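Long-range contacts in competence/damage-inducible protein CinA (Agrobacterium tumefaciens, PDB 2A9S), which is of unknown function but belongs to the CinA family of competence- and damage-inducible proteins, some relatives of which deamidate nicotinamide mononucleotide: residues 16-21 against 162-167; 81-87 against 106-110; 95-101 against 128-132. All coordinates share one frame; numbering follows the deposited sequence. Where two conformers were deposited one is given.

Interaction 1 (16-21 against 162-167); sequences RIITDF and LIALNQ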
ATOM      1  N   ARG A  16      -1.167 -15.604  10.915  1.00 12.12           N
ATOM      2  CA  ARG A  16      -2.281 -16.566  10.861  1.00 12.57           C
ATOM      3  C   ARG A  16      -2.880 -16.611   9.443  1.00 11.57           C
ATOM      4  O   ARG A  16      -3.117 -17.685   8.879  1.00 11.13           O
ATOM      5  CB  ARG A  16      -3.351 -16.259  11.920  1.00 12.91           C
ATOM      6  CG  ARG A  16      -4.645 -17.008  11.643  1.00 17.38           C
ATOM      7  CD  ARG A  16      -5.492 -17.218  12.870  1.00 23.18           C
ATOM      8  NE  ARG A  16      -6.661 -18.033  12.530  1.00 27.42           N
ATOM      9  CZ  ARG A  16      -7.757 -18.097  13.286  1.00 29.71           C
ATOM     10  NH1 ARG A  16      -7.825 -17.393  14.407  1.00 29.31           N
ATOM     11  NH2 ARG A  16      -8.789 -18.847  12.912  1.00 31.45           N
ATOM     12  N   ILE A  17      -3.063 -15.439   8.849  1.00 10.96           N
ATOM     13  CA  ILE A  17      -3.633 -15.355   7.509  1.00 11.61           C
ATOM     14  C   ILE A  17      -2.716 -16.060   6.489  1.00 11.68           C
ATOM     15  O   ILE A  17      -3.194 -16.862   5.673  1.00 11.65           O
ATOM     16  CB  ILE A  17      -3.907 -13.900   7.114  1.00 11.07           C
ATOM     17  CG1 ILE A  17      -5.071 -13.347   7.986  1.00 10.14           C
ATOM     18  CG2 ILE A  17      -4.223 -13.794   5.628  1.00 12.22           C
ATOM     19  CD1 ILE A  17      -5.121 -11.796   8.010  1.00 11.57           C
ATOM     20  N   ILE A  18      -1.416 -15.759   6.529  1.00 11.95           N
ATOM     21  CA  ILE A  18      -0.482 -16.355   5.562  1.00 12.04           C
ATOM     22  C   ILE A  18      -0.462 -17.875   5.793  1.00 12.24           C
ATOM     23  O   ILE A  18      -0.519 -18.649   4.831  1.00 11.72           O
ATOM     24  CB  ILE A  18       0.936 -15.747   5.667  1.00 12.96           C
ATOM     25  CG1 ILE A  18       0.907 -14.212   5.446  1.00 10.70           C
ATOM     26  CG2 ILE A  18       1.887 -16.392   4.682  1.00 12.90           C
ATOM     27  CD1 ILE A  18       0.147 -13.734   4.235  1.00 10.76           C
ATOM     28  N   THR A  19      -0.433 -18.276   7.064  1.00 12.01           N
ATOM     29  CA  THR A  19      -0.338 -19.689   7.407  1.00 12.78           C
ATOM     30  C   THR A  19      -1.581 -20.481   6.941  1.00 12.65           C
ATOM     31  O   THR A  19      -1.459 -21.561   6.382  1.00 12.85           O
ATOM     32  CB  THR A  19      -0.062 -19.862   8.911  1.00 12.62           C
ATOM     33  OG1 THR A  19       1.132 -19.124   9.258  1.00 13.68           O
ATOM     34  CG2 THR A  19       0.168 -21.323   9.225  1.00 13.56           C
ATOM     35  N   ASP A  20      -2.760 -19.904   7.159  1.00 12.46           N
ATOM     36  CA  ASP A  20      -4.038 -20.531   6.804  1.00 13.20           C
ATOM     37  C   ASP A  20      -4.284 -20.526   5.297  1.00 12.91           C
ATOM     38  O   ASP A  20      -4.712 -21.543   4.721  1.00 12.17           O
ATOM     39  CB  ASP A  20      -5.197 -19.839   7.533  1.00 13.41           C
ATOM     40  CG  ASP A  20      -5.411 -20.355   8.962  1.00 16.29           C
ATOM     41  OD1 ASP A  20      -4.842 -21.410   9.362  1.00 17.36           O
ATOM     42  OD2 ASP A  20      -6.189 -19.701   9.691  1.00 20.73           O
ATOM     43  N   PHE A  21      -4.035 -19.380   4.650  1.00 12.47           N
ATOM     44  CA  PHE A  21      -4.455 -19.216   3.270  1.00 12.98           C
ATOM     45  C   PHE A  21      -3.535 -20.007   2.342  1.00 12.78           C
ATOM     46  O   PHE A  21      -3.956 -20.434   1.266  1.00 12.96           O
ATOM     47  CB  PHE A  21      -4.474 -17.741   2.876  1.00 13.53           C
ATOM     48  CG  PHE A  21      -5.651 -16.971   3.432  1.00 15.48           C
ATOM     49  CD1 PHE A  21      -6.311 -17.387   4.577  1.00 19.17           C
ATOM     50  CD2 PHE A  21      -6.065 -15.800   2.818  1.00 19.09           C
ATOM     51  CE1 PHE A  21      -7.389 -16.649   5.087  1.00 20.99           C
ATOM     52  CE2 PHE A  21      -7.139 -15.061   3.326  1.00 19.44           C
ATOM     53  CZ  PHE A  21      -7.792 -15.481   4.453  1.00 16.45           C
ATOM     54  N   LEU A 162     -10.575 -10.538   7.635  1.00 14.93           N
ATOM     55  CA  LEU A 162     -10.096 -11.509   6.637  1.00 15.42           C
ATOM     56  C   LEU A 162     -10.179 -12.936   7.193  1.00 16.90           C
ATOM     57  O   LEU A 162     -10.657 -13.866   6.507  1.00 16.90           O
ATOM     58  CB  LEU A 162      -8.666 -11.195   6.200  1.00 14.42           C
ATOM     59  CG  LEU A 162      -8.554 -10.072   5.178  1.00 13.89           C
ATOM     60  CD1 LEU A 162      -7.038  -9.751   4.933  1.00 13.68           C
ATOM     61  CD2 LEU A 162      -9.250 -10.473   3.889  1.00 12.05           C
ATOM     62  N   ILE A 163      -9.713 -13.113   8.423  1.00 17.07           N
ATOM     63  CA  ILE A 163      -9.806 -14.422   9.081  1.00 18.79           C
ATOM     64  C   ILE A 163     -11.256 -14.882   9.169  1.00 19.75           C
ATOM     65  O   ILE A 163     -11.562 -16.023   8.802  1.00 19.74           O
ATOM     66  CB  ILE A 163      -9.139 -14.425  10.466  1.00 18.40           C
ATOM     67  CG1 ILE A 163      -7.639 -14.211  10.299  1.00 19.09           C
ATOM     68  CG2 ILE A 163      -9.442 -15.764  11.234  1.00 18.46           C
ATOM     69  CD1 ILE A 163      -6.898 -13.673  11.541  1.00 20.16           C
ATOM     70  N   ALA A 164     -12.151 -13.991   9.607  1.00 20.14           N
ATOM     71  CA  ALA A 164     -13.571 -14.325   9.753  1.00 20.49           C
ATOM     72  C   ALA A 164     -14.231 -14.679   8.425  1.00 21.79           C
ATOM     73  O   ALA A 164     -15.027 -15.640   8.351  1.00 21.54           O
ATOM     74  CB  ALA A 164     -14.321 -13.186  10.430  1.00 20.32           C
ATOM     75  N   LEU A 165     -13.905 -13.914   7.380  1.00 21.37           N
ATOM     76  CA  LEU A 165     -14.447 -14.147   6.037  1.00 22.56           C
ATOM     77  C   LEU A 165     -14.008 -15.511   5.526  1.00 23.85           C
ATOM     78  O   LEU A 165     -14.823 -16.220   4.935  1.00 24.39           O
ATOM     79  CB  LEU A 165     -14.041 -13.048   5.053  1.00 22.65           C
ATOM     80  CG  LEU A 165     -14.617 -13.111   3.628  1.00 22.41           C
ATOM     81  CD1 LEU A 165     -16.092 -12.732   3.608  1.00 24.34           C
ATOM     82  CD2 LEU A 165     -13.818 -12.168   2.715  1.00 23.31           C
ATOM     83  N   ASN A 166     -12.752 -15.894   5.784  1.00 24.95           N
ATOM     84  CA  ASN A 166     -12.300 -17.244   5.428  1.00 26.58           C
ATOM     85  C   ASN A 166     -13.009 -18.382   6.188  1.00 28.56           C
ATOM     86  O   ASN A 166     -13.360 -19.411   5.599  1.00 27.74           O
ATOM     87  CB  ASN A 166     -10.806 -17.403   5.616  1.00 26.52           C
ATOM     88  CG  ASN A 166     -10.308 -18.781   5.152  1.00 27.66           C
ATOM     89  OD1 ASN A 166     -10.722 -19.280   4.098  1.00 28.63           O
ATOM     90  ND2 ASN A 166      -9.442 -19.395   5.940  1.00 26.44           N
ATOM     91  N   GLN A 167     -13.180 -18.195   7.500  1.00 30.55           N
ATOM     92  CA  GLN A 167     -13.902 -19.162   8.351  1.00 32.83           C
ATOM     93  C   GLN A 167     -15.272 -19.450   7.770  1.00 33.36           C
ATOM     94  O   GLN A 167     -15.699 -20.609   7.700  1.00 34.44           O
ATOM     95  CB  GLN A 167     -14.062 -18.610   9.768  1.00 32.60           C
ATOM     96  CG  GLN A 167     -12.781 -18.555  10.570  1.00 34.16           C
ATOM     97  CD  GLN A 167     -12.994 -17.979  11.978  1.00 34.80           C
ATOM     98  OE1 GLN A 167     -13.988 -17.273  12.250  1.00 35.92           O
ATOM     99  NE2 GLN A 167     -12.052 -18.274  12.880  1.00 36.41           N
TER
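Arg16 lays its guanidinium across the branch methyl of Ile163, CG2 of Ile163 sitting over the middle of the flat group, 3.5 Å from Arg16 CZ. The arginine gets there on an extended chain whose CG stands anti to the backbone N (chi1 165°), and on the way its CG passes 4.0 Å from CD1 of Ile163. At the edge of the same guanidinium, in its plane, NE makes a long, weak salt bridge of 3.3 Å to OD2 of Asp20, one turn further along the helix. An apolar methyl over the face and a carboxylate at the rim would restrict its rotation somewhat.

Deeper in, the contact is plain hydrocarbon packing. CG1 of Ile17 lies 3.6 Å from CG1 of Ile163, the two chains slanting past each other, while CD1 of Ile17 reaches on to the flank of Leu162, 4.0 Å from its CB. Phe21 closes the row. Its ring carries CG2 of Ile17 over one face and turns an edge to the carbonyl oxygen of Leu162, 3.9 Å from CZ. CE1 of Phe21 also lies 3.5 Å from CB of Asn166; the two side chains run past each other in opposite senses, with ring and amide planes 65° apart. Phe102 of strand 102-108 meets the Phe21 ring and also touches Leu162 and Asn166.

The two helix segments run nearly parallel, crossing at 24° with their axes 10.7 Å apart. Helices 8-24 and 147-167 thus lie side by side, which packs the C-terminal parts of the first and last helices together over one face of the mixed sheet, as one of the two helical layers of an alpha/beta/alpha sandwich.

Interaction 2 (81-87 against 106-110); sequences AVSRQTA and VTGIA
Thr107 reaches from its strand into the turn that leads to helix 84-96. Its CB already lies 3.4 Å from the carbonyl oxygen of Ala81. With OG1 anti to the backbone N (chi1 179°), the hydroxyl is swung onto that same oxygen and donates to it over 2.7 Å. The donor comes in from above the carbonyl plane, 55° out of it. The other branch, CG2, also stays close to Ala81 O, at 3.3 Å, and further off meets the start of the helix, 3.9 Å from the carbonyl oxygen of Ser83 and 4.1 Å from CB of Ala87.

That Ser83 carbonyl begins the helix's own bonding by accepting from Ala87 N, and Ser83 is its N-cap: OG takes the N-H of Thr86 at 3.0 Å, nearly straight at 164°. Thr86 in turn bonds through OG1 to Gly80 O. In this alpha/beta/alpha sandwich the capped helix covers the face of the sheet opposite helix 147-167, and Thr107 points toward it from the strand end, with Ala127 of the next strand also touching Ala87.

Beside the hydroxyl, Val82 lies along the backbone from Thr107 to Ile109. CG1 faces the Thr107 carbonyl and CA of Gly108, whereas CG2 lies 3.8 Å from Gly108 O and 3.9 Å from CG1 of Ile109. Leu123 and His125 of the neighbouring strand touch Val82 as well.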
ATOM      1  N   ALA A  81     -16.964   9.600   1.213  1.00 21.39           N
ATOM      2  CA  ALA A  81     -15.835   8.679   1.077  1.00 20.76           C
ATOM      3  C   ALA A  81     -15.811   7.746   2.267  1.00 20.12           C
ATOM      4  O   ALA A  81     -15.498   6.569   2.128  1.00 19.75           O
ATOM      5  CB  ALA A  81     -14.521   9.449   0.965  1.00 21.51           C
ATOM      6  N   VAL A  82     -16.148   8.292   3.438  1.00 18.78           N
ATOM      7  CA  VAL A  82     -16.239   7.501   4.681  1.00 18.12           C
ATOM      8  C   VAL A  82     -17.682   7.056   4.912  1.00 18.10           C
ATOM      9  O   VAL A  82     -18.507   7.785   5.519  1.00 19.15           O
ATOM     10  CB  VAL A  82     -15.693   8.272   5.906  1.00 16.37           C
ATOM     11  CG1 VAL A  82     -15.806   7.403   7.193  1.00 16.55           C
ATOM     12  CG2 VAL A  82     -14.251   8.689   5.664  1.00 16.44           C
ATOM     13  N   SER A  83     -17.998   5.864   4.425  1.00 17.74           N
ATOM     14  CA  SER A  83     -19.365   5.328   4.520  1.00 17.80           C
ATOM     15  C   SER A  83     -19.355   3.823   4.295  1.00 18.09           C
ATOM     16  O   SER A  83     -18.427   3.269   3.682  1.00 17.01           O
ATOM     17  CB  SER A  83     -20.284   6.014   3.476  1.00 18.59           C
ATOM     18  OG  SER A  83     -19.988   5.631   2.133  1.00 18.12           O
ATOM     19  N   ARG A  84     -20.402   3.163   4.773  1.00 18.30           N
ATOM     20  CA  ARG A  84     -20.607   1.747   4.523  1.00 19.18           C
ATOM     21  C   ARG A  84     -20.620   1.482   3.005  1.00 18.76           C
ATOM     22  O   ARG A  84     -19.958   0.555   2.524  1.00 17.11           O
ATOM     23  CB  ARG A  84     -21.920   1.319   5.196  1.00 20.33           C
ATOM     24  CG  ARG A  84     -22.338  -0.093   4.920  1.00 24.88           C
ATOM     25  CD  ARG A  84     -23.793  -0.312   5.326  1.00 30.03           C
ATOM     26  NE  ARG A  84     -24.202  -1.650   4.927  1.00 35.53           N
ATOM     27  CZ  ARG A  84     -24.819  -1.943   3.781  1.00 37.36           C
ATOM     28  NH1 ARG A  84     -25.122  -0.974   2.916  1.00 38.73           N
ATOM     29  NH2 ARG A  84     -25.133  -3.204   3.502  1.00 35.75           N
ATOM     30  N   GLN A  85     -21.329   2.335   2.265  1.00 18.43           N
ATOM     31  CA  GLN A  85     -21.468   2.189   0.815  1.00 19.31           C
ATOM     32  C   GLN A  85     -20.144   2.272   0.044  1.00 18.63           C
ATOM     33  O   GLN A  85     -19.900   1.468  -0.863  1.00 19.22           O
ATOM     34  CB  GLN A  85     -22.476   3.210   0.262  1.00 19.38           C
ATOM     35  CG  GLN A  85     -23.920   2.966   0.751  1.00 21.87           C
ATOM     36  CD  GLN A  85     -24.215   3.535   2.165  1.00 24.56           C
ATOM     37  OE1 GLN A  85     -23.346   4.129   2.836  1.00 21.39           O
ATOM     38  NE2 GLN A  85     -25.464   3.349   2.611  1.00 25.64           N
ATOM     39  N   THR A  86     -19.306   3.252   0.387  1.00 17.82           N
ATOM     40  CA  THR A  86     -17.993   3.373  -0.246  1.00 17.02           C
ATOM     41  C   THR A  86     -17.161   2.143   0.093  1.00 16.14           C
ATOM     42  O   THR A  86     -16.538   1.592  -0.784  1.00 15.83           O
ATOM     43  CB  THR A  86     -17.277   4.690   0.117  1.00 17.50           C
ATOM     44  OG1 THR A  86     -18.009   5.776  -0.479  1.00 19.24           O
ATOM     45  CG2 THR A  86     -15.840   4.695  -0.432  1.00 16.93           C
ATOM     46  N   ALA A  87     -17.215   1.682   1.346  1.00 15.49           N
ATOM     47  CA  ALA A  87     -16.429   0.505   1.757  1.00 15.75           C
ATOM     48  C   ALA A  87     -16.797  -0.733   0.948  1.00 15.63           C
ATOM     49  O   ALA A  87     -15.915  -1.440   0.433  1.00 14.02           O
ATOM     50  CB  ALA A  87     -16.572   0.236   3.260  1.00 15.48           C
ATOM     51  N   VAL A 106     -10.895  -0.514   3.472  1.00  9.44           N
ATOM     52  CA  VAL A 106     -11.090   0.355   4.650  1.00  9.88           C
ATOM     53  C   VAL A 106     -11.161   1.808   4.214  1.00 10.68           C
ATOM     54  O   VAL A 106     -10.383   2.246   3.325  1.00  9.69           O
ATOM     55  CB  VAL A 106      -9.991   0.149   5.759  1.00  9.81           C
ATOM     56  CG1 VAL A 106      -9.945  -1.315   6.215  1.00 10.35           C
ATOM     57  CG2 VAL A 106      -8.590   0.621   5.302  1.00 10.12           C
ATOM     58  N   THR A 107     -12.097   2.559   4.817  1.00 10.80           N
ATOM     59  CA  THR A 107     -12.194   3.982   4.562  1.00 12.34           C
ATOM     60  C   THR A 107     -12.574   4.651   5.890  1.00 13.26           C
ATOM     61  O   THR A 107     -13.558   4.232   6.538  1.00 12.24           O
ATOM     62  CB  THR A 107     -13.215   4.357   3.433  1.00 12.79           C
ATOM     63  OG1 THR A 107     -13.243   5.784   3.290  1.00 12.96           O
ATOM     64  CG2 THR A 107     -14.619   3.843   3.708  1.00 13.08           C
ATOM     65  N   GLY A 108     -11.749   5.599   6.330  1.00 12.09           N
ATOM     66  CA  GLY A 108     -12.017   6.219   7.641  1.00 13.24           C
ATOM     67  C   GLY A 108     -11.312   7.536   7.847  1.00 13.65           C
ATOM     68  O   GLY A 108     -10.687   8.067   6.907  1.00 14.02           O
ATOM     69  N   ILE A 109     -11.410   8.040   9.091  1.00 12.96           N
ATOM     70  CA  ILE A 109     -10.833   9.324   9.462  1.00 14.10           C
ATOM     71  C   ILE A 109      -9.772   9.111  10.531  1.00 13.33           C
ATOM     72  O   ILE A 109     -10.104   8.913  11.696  1.00 12.08           O
ATOM     73  CB  ILE A 109     -11.905  10.303   9.999  1.00 13.54           C
ATOM     74  CG1 ILE A 109     -13.027  10.423   8.967  1.00 15.87           C
ATOM     75  CG2 ILE A 109     -11.261  11.642  10.306  1.00 13.95           C
ATOM     76  CD1 ILE A 109     -14.313  11.095   9.491  1.00 15.40           C
ATOM     77  N   ALA A 110      -8.508   9.128  10.126  1.00 12.64           N
ATOM     78  CA  ALA A 110      -7.410   8.888  11.088  1.00 12.87           C
ATOM     79  C   ALA A 110      -7.080  10.146  11.903  1.00 13.27           C
ATOM     80  O   ALA A 110      -6.480  10.066  12.980  1.00 13.50           O
ATOM     81  CB  ALA A 110      -6.152   8.307  10.382  1.00 13.33           C
TER

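Interaction 3 (95-101 against 128-132); sequences LYRSRAN and TKARN
Arg131 starts with CG anti to its carbonyl carbon (chi1 -66°) and then bends sharply at chi2 (-79°), so that the rest of the chain, straight from there on, enters the turn formed by residues 97-101. NE and NH2 grip Ala100 O side-on, at 2.8 Å from NE and 3.0 Å from NH2. NH2 also donates to Ser98 O at 2.8 Å, and both oxygens lie within 3° of the guanidinium plane. Three bonds to two carbonyls fix the rotation of the group in the plane of the two oxygens. NH1 continues the network through a water that it donates to and that bonds on to Tyr96 O.

The turn is shaped from within by Ser98, whose OG accepts from Ala100 N at 3.0 Å: an ST turn. Leu95 O lies over a face of the guanidinium, close to NH2 but badly angled for a bond. CD1 of Leu95 packs 3.8 Å from NE of Arg131, and its other methyl, CD2, sits 3.6 Å from the carbonyl carbon of Ala130 and beside CG of Lys129. On the backbone, Arg131 N makes a weak bond of 3.3 Å to Asn101 O.

The pocket for Arg131 is the connection between the C-terminal end of helix 84-96 and strand 102-108. It is clasped by the end of the adjacent antiparallel strand 123-130, and Asn101 OD1 ties it to Met27 N just ahead of strand 28-32.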
ATOM      1  N   LEU A  95     -11.680  -6.743  -5.407  1.00 17.42           N
ATOM      2  CA  LEU A  95     -11.827  -8.161  -5.601  1.00 19.77           C
ATOM      3  C   LEU A  95     -11.839  -8.478  -7.090  1.00 20.04           C
ATOM      4  O   LEU A  95     -11.048  -9.306  -7.563  1.00 20.09           O
ATOM      5  CB  LEU A  95     -13.108  -8.677  -4.915  1.00 19.55           C
ATOM      6  CG  LEU A  95     -13.322 -10.181  -5.027  1.00 20.46           C
ATOM      7  CD1 LEU A  95     -12.220 -10.980  -4.365  1.00 20.75           C
ATOM      8  CD2 LEU A  95     -14.729 -10.544  -4.474  1.00 21.23           C
ATOM      9  N   TYR A  96     -12.697  -7.796  -7.844  0.50 20.80           N
ATOM     10  CA  TYR A  96     -12.874  -8.115  -9.265  0.50 21.46           C
ATOM     11  C   TYR A  96     -11.890  -7.401 -10.220  0.50 21.17           C
ATOM     12  O   TYR A  96     -11.878  -7.680 -11.424  0.50 21.64           O
ATOM     13  CB  TYR A  96     -14.359  -8.003  -9.697  0.50 21.62           C
ATOM     14  CG  TYR A  96     -15.264  -8.985  -8.960  0.50 22.13           C
ATOM     15  CD1 TYR A  96     -15.213 -10.353  -9.230  0.50 23.71           C
ATOM     16  CD2 TYR A  96     -16.151  -8.551  -7.981  0.50 23.07           C
ATOM     17  CE1 TYR A  96     -16.016 -11.260  -8.540  0.50 23.23           C
ATOM     18  CE2 TYR A  96     -16.962  -9.449  -7.292  0.50 22.45           C
ATOM     19  CZ  TYR A  96     -16.885 -10.794  -7.571  0.50 22.70           C
ATOM     20  OH  TYR A  96     -17.694 -11.680  -6.895  0.50 23.81           O
ATOM     21  N   ARG A  97     -11.041  -6.526  -9.674  1.00 21.02           N
ATOM     22  CA  ARG A  97      -9.857  -6.032 -10.384  1.00 19.89           C
ATOM     23  C   ARG A  97      -8.553  -6.700  -9.881  1.00 19.03           C
ATOM     24  O   ARG A  97      -7.457  -6.108  -9.921  1.00 18.56           O
ATOM     25  CB  ARG A  97      -9.791  -4.508 -10.360  1.00 20.30           C
ATOM     26  CG  ARG A  97     -10.925  -3.889 -11.178  1.00 23.29           C
ATOM     27  CD  ARG A  97     -11.075  -2.424 -10.950  1.00 26.59           C
ATOM     28  NE  ARG A  97     -12.298  -1.879 -11.568  1.00 29.11           N
ATOM     29  CZ  ARG A  97     -12.395  -0.657 -12.093  1.00 29.55           C
ATOM     30  NH1 ARG A  97     -11.348   0.158 -12.133  1.00 28.09           N
ATOM     31  NH2 ARG A  97     -13.543  -0.247 -12.600  1.00 31.44           N
ATOM     32  N   SER A  98      -8.683  -7.945  -9.416  1.00 17.58           N
ATOM     33  CA  SER A  98      -7.544  -8.721  -8.957  1.00 17.43           C
ATOM     34  C   SER A  98      -7.782 -10.197  -9.210  1.00 16.91           C
ATOM     35  O   SER A  98      -8.865 -10.575  -9.705  1.00 18.15           O
ATOM     36  CB  SER A  98      -7.301  -8.478  -7.469  1.00 17.16           C
ATOM     37  OG  SER A  98      -8.147  -9.283  -6.664  1.00 16.27           O
ATOM     38  N   ARG A  99      -6.792 -11.015  -8.852  1.00 16.47           N
ATOM     39  CA  ARG A  99      -6.916 -12.463  -8.914  1.00 17.49           C
ATOM     40  C   ARG A  99      -7.154 -13.044  -7.535  1.00 16.79           C
ATOM     41  O   ARG A  99      -7.051 -14.249  -7.363  1.00 17.74           O
ATOM     42  CB  ARG A  99      -5.653 -13.102  -9.529  1.00 18.01           C
ATOM     43  CG  ARG A  99      -5.121 -12.365 -10.723  1.00 22.66           C
ATOM     44  CD  ARG A  99      -4.169 -13.239 -11.499  1.00 32.74           C
ATOM     45  NE  ARG A  99      -4.364 -13.056 -12.937  1.00 37.50           N
ATOM     46  CZ  ARG A  99      -4.998 -13.921 -13.726  1.00 40.52           C
ATOM     47  NH1 ARG A  99      -5.491 -15.058 -13.235  1.00 41.26           N
ATOM     48  NH2 ARG A  99      -5.130 -13.650 -15.018  1.00 43.39           N
ATOM     49  N   ALA A 100      -7.528 -12.213  -6.562  1.00 16.01           N
ATOM     50  CA  ALA A 100      -7.698 -12.695  -5.194  1.00 15.55           C
ATOM     51  C   ALA A 100      -9.022 -13.424  -5.025  1.00 15.09           C
ATOM     52  O   ALA A 100      -9.981 -13.192  -5.761  1.00 15.94           O
ATOM     53  CB  ALA A 100      -7.629 -11.549  -4.200  1.00 15.51           C
ATOM     54  N   ASN A 101      -9.055 -14.302  -4.034  1.00 15.29           N
ATOM     55  CA  ASN A 101     -10.297 -14.853  -3.525  1.00 14.65           C
ATOM     56  C   ASN A 101     -11.065 -13.937  -2.573  1.00 15.11           C
ATOM     57  O   ASN A 101     -12.294 -14.011  -2.521  1.00 14.82           O
ATOM     58  CB  ASN A 101     -10.024 -16.167  -2.815  1.00 15.41           C
ATOM     59  CG  ASN A 101      -9.222 -17.115  -3.667  1.00 16.41           C
ATOM     60  OD1 ASN A 101      -7.990 -17.102  -3.662  1.00 19.06           O
ATOM     61  ND2 ASN A 101      -9.933 -17.937  -4.440  1.00 20.42           N
ATOM     62  N   THR A 128     -15.171  -6.665   3.920  1.00 15.65           N
ATOM     63  CA  THR A 128     -14.468  -7.743   3.225  1.00 16.16           C
ATOM     64  C   THR A 128     -15.441  -8.470   2.301  1.00 16.16           C
ATOM     65  O   THR A 128     -16.610  -8.685   2.674  1.00 15.89           O
ATOM     66  CB  THR A 128     -13.832  -8.742   4.204  1.00 17.44           C
ATOM     67  OG1 THR A 128     -14.844  -9.255   5.084  1.00 20.78           O
ATOM     68  CG2 THR A 128     -12.755  -8.077   5.040  1.00 19.09           C
ATOM     69  N   LYS A 129     -14.979  -8.846   1.110  1.00 15.81           N
ATOM     70  CA  LYS A 129     -15.842  -9.586   0.174  1.00 15.92           C
ATOM     71  C   LYS A 129     -15.153 -10.836  -0.388  1.00 17.18           C
ATOM     72  O   LYS A 129     -13.936 -10.866  -0.531  1.00 15.36           O
ATOM     73  CB  LYS A 129     -16.335  -8.667  -0.934  1.00 16.05           C
ATOM     74  CG  LYS A 129     -17.383  -9.302  -1.855  1.00 18.36           C
ATOM     75  CD  LYS A 129     -17.975  -8.304  -2.808  1.00 21.14           C
ATOM     76  CE  LYS A 129     -19.042  -9.007  -3.649  1.00 22.33           C
ATOM     77  NZ  LYS A 129     -19.855  -8.023  -4.405  1.00 25.41           N
ATOM     78  N   ALA A 130     -15.941 -11.888  -0.628  1.00 17.55           N
ATOM     79  CA  ALA A 130     -15.448 -13.142  -1.224  1.00 19.04           C
ATOM     80  C   ALA A 130     -16.100 -13.327  -2.589  1.00 19.71           C
ATOM     81  O   ALA A 130     -17.149 -12.751  -2.856  1.00 19.46           O
ATOM     82  CB  ALA A 130     -15.791 -14.313  -0.350  1.00 18.90           C
ATOM     83  N   ARG A 131     -15.462 -14.118  -3.445  1.00 22.13           N
ATOM     84  CA  ARG A 131     -15.958 -14.393  -4.802  1.00 24.97           C
ATOM     85  C   ARG A 131     -17.384 -14.971  -4.856  1.00 26.50           C
ATOM     86  O   ARG A 131     -18.103 -14.764  -5.842  1.00 26.48           O
ATOM     87  CB  ARG A 131     -15.004 -15.350  -5.526  1.00 25.35           C
ATOM     88  CG  ARG A 131     -13.626 -14.796  -5.814  1.00 25.89           C
ATOM     89  CD  ARG A 131     -13.663 -13.901  -7.025  1.00 27.84           C
ATOM     90  NE  ARG A 131     -12.348 -13.327  -7.293  1.00 26.82           N
ATOM     91  CZ  ARG A 131     -12.033 -12.584  -8.351  1.00 26.76           C
ATOM     92  NH1 ARG A 131     -12.920 -12.352  -9.317  1.00 25.06           N
ATOM     93  NH2 ARG A 131     -10.799 -12.103  -8.456  1.00 24.19           N
ATOM     94  N   ASN A 132     -17.776 -15.706  -3.808  1.00 27.86           N
ATOM     95  CA  ASN A 132     -19.121 -16.301  -3.701  1.00 29.09           C
ATOM     96  C   ASN A 132     -20.205 -15.274  -3.341  1.00 29.24           C
ATOM     97  O   ASN A 132     -21.393 -15.615  -3.164  1.00 29.52           O
ATOM     98  CB  ASN A 132     -19.110 -17.446  -2.677  1.00 29.16           C
ATOM     99  CG  ASN A 132     -18.989 -16.952  -1.246  1.00 31.61           C
ATOM    100  OD1 ASN A 132     -18.917 -15.743  -0.988  1.00 30.55           O
ATOM    101  ND2 ASN A 132     -18.995 -17.894  -0.295  1.00 34.15           N
TER
HETATM  102  O   HOH W   1     -11.687 -10.696 -11.573  1.00 30.42           O
HETATM  103  O   HOH W   2     -20.149 -10.635  -6.353  1.00 52.35           O
HETATM  104  O   HOH W   3     -17.488 -14.372  -8.442  1.00 52.90           O

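All three contacts belong to one domain built round the mixed sheet. Interaction 1 joins the first and last helices, closing a chain loop in which the other two are nested. Interactions 2 and 3 tie the two ends of helix 84-96 to neighbouring strands, 102-108 and 123-130; their segments alternate along the sequence, and their centres lie about 19 Å apart. Interactions 1 and 3, about 14 Å between centres, touch where CD2 of Leu165 packs 3.5 Å from Lys129 O. The centres of interactions 1 and 2 lie about 23 Å apart, on opposite sides of the chain's centre. Interaction 1 pairs helices within one layer; the others join the opposite layer to the sheet.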